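Local atomic coordinates of 2-pyrone-4,6-dicarboxylic acid hydrolase, putative (Pseudomonas putida, PDB entry 2FFI), a protein that probably hydrolyses 2-pyrone-4,6-dicarboxylate as a lactonase of the amidohydrolase family. Residues L212-A215 and R216-C220. Residues are numbered along the deposited sequence; the frame is centred on the assembly and turned at random.
Sequences LAFA and RQALC
F214 and A218, one helical turn apart, make the apolar side-chain contact here: F214 CE1 lies 3.8 Å from A218 CB. The torsions account for it. With chi1 at 175°, CG stands opposite the backbone nitrogen and beside the carbonyl carbon, which leans the ring outward and partly along the helix, so that its CE1 atom passes the A218 methyl; the methyl meets the ring obliquely. The same pair is joined through the main chain, A218 N donating to F214 O at 2.8 Å with an N-H...O angle of 164°, the shortest and straightest of four successive i to i+4 bonds. R216 N to L212 O (3.2 Å) is more bent, and L219 N reaches A215 O at 3.1 Å. The bond from Q217 N to A213 O is weak. Q217 adds a side-chain approach to that carbonyl: chi1 of -59° sets CG beside its own backbone nitrogen and so near A213 O, while the later bend at chi2 turns only the amide end. The guanidinium of R216 extends outward at the exposed face. The two faces differ in burial: A213, R216 and Q217 are exposed, whereas F214 touches P171 and Q179, and A215 and L219 both meet L258 of helix 248-258. This is an amphipathic alpha-helix, the connecting helix between parallel strands 194-199 and 231-234 in a beta-alpha-beta unit of the TIM barrel.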
loop_
_atom_site.group_PDB
_atom_site.type_symbol
_atom_site.label_atom_id
_atom_site.label_comp_id
_atom_site.label_asym_id
_atom_site.label_seq_id
_atom_site.Cartn_x
_atom_site.Cartn_y
_atom_site.Cartn_z
ATOM N N LEU A 212 -10.589 13.687 7.416
ATOM C CA LEU A 212 -9.488 14.620 7.298
ATOM C C LEU A 212 -9.045 15.088 8.674
ATOM O O LEU A 212 -7.855 15.253 8.919
ATOM C CB LEU A 212 -9.915 15.795 6.408
ATOM C CG LEU A 212 -8.869 16.727 5.784
ATOM C CD1 LEU A 212 -8.370 17.693 6.843
ATOM C CD2 LEU A 212 -7.731 15.929 5.180
ATOM N N ALA A 213 -9.987 15.296 9.586
ATOM C CA ALA A 213 -9.614 15.735 10.930
ATOM C C ALA A 213 -8.894 14.597 11.652
ATOM O O ALA A 213 -7.938 14.818 12.385
ATOM C CB ALA A 213 -10.852 16.150 11.720
ATOM N N PHE A 214 -9.363 13.372 11.432
ATOM C CA PHE A 214 -8.776 12.204 12.066
ATOM C C PHE A 214 -7.463 11.815 11.405
ATOM O O PHE A 214 -6.560 11.331 12.057
ATOM C CB PHE A 214 -9.769 11.037 12.037
ATOM C CG PHE A 214 -9.205 9.760 12.572
ATOM C CD1 PHE A 214 -8.469 8.911 11.751
ATOM C CD2 PHE A 214 -9.376 9.420 13.907
ATOM C CE1 PHE A 214 -7.914 7.734 12.255
ATOM C CE2 PHE A 214 -8.826 8.246 14.425
ATOM C CZ PHE A 214 -8.091 7.399 13.598
ATOM N N ALA A 215 -7.371 12.017 10.102
ATOM C CA ALA A 215 -6.148 11.707 9.389
ATOM C C ALA A 215 -5.041 12.591 9.957
ATOM O O ALA A 215 -3.881 12.188 10.046
ATOM C CB ALA A 215 -6.325 11.972 7.900
ATOM N N ARG A 216 -5.416 13.799 10.358
ATOM C CA ARG A 216 -4.479 14.765 10.923
ATOM C C ARG A 216 -3.949 14.308 12.272
ATOM O O ARG A 216 -2.751 14.342 12.530
ATOM C CB ARG A 216 -5.171 16.127 11.069
ATOM C CG ARG A 216 -4.308 17.212 11.686
ATOM C CD ARG A 216 -3.027 17.390 10.894
ATOM N NE ARG A 216 -2.286 18.578 11.307
ATOM C CZ ARG A 216 -2.740 19.820 11.173
ATOM N NH1 ARG A 216 -1.996 20.841 11.573
ATOM N NH2 ARG A 216 -3.933 20.039 10.632
ATOM N N GLN A 217 -4.859 13.890 13.135
ATOM C CA GLN A 217 -4.496 13.416 14.461
ATOM C C GLN A 217 -3.699 12.116 14.349
ATOM O O GLN A 217 -2.666 11.948 14.994
ATOM C CB GLN A 217 -5.769 13.175 15.278
ATOM C CG GLN A 217 -6.645 14.404 15.441
ATOM C CD GLN A 217 -6.019 15.443 16.355
ATOM O OE1 GLN A 217 -6.539 16.553 16.502
ATOM N NE2 GLN A 217 -4.898 15.084 16.984
ATOM N N ALA A 218 -4.197 11.207 13.516
ATOM C CA ALA A 218 -3.575 9.905 13.295
ATOM C C ALA A 218 -2.113 10.023 12.889
ATOM O O ALA A 218 -1.262 9.301 13.407
ATOM C CB ALA A 218 -4.356 9.123 12.235
ATOM N N LEU A 219 -1.830 10.937 11.963
ATOM C CA LEU A 219 -0.473 11.155 11.488
ATOM C C LEU A 219 0.427 11.546 12.641
ATOM O O LEU A 219 1.438 10.903 12.895
ATOM C CB LEU A 219 -0.436 12.266 10.437
ATOM C CG LEU A 219 0.376 11.971 9.170
ATOM C CD1 LEU A 219 0.375 13.193 8.278
ATOM C CD2 LEU A 219 1.788 11.565 9.529
ATOM N N CYS A 220 0.067 12.609 13.343
ATOM C CA CYS A 220 0.887 13.045 14.454
ATOM C C CYS A 220 1.131 11.939 15.466
ATOM O O CYS A 220 2.239 11.815 15.967
ATOM C CB CYS A 220 0.265 14.267 15.143
ATOM S SG CYS A 220 0.241 15.774 14.087
#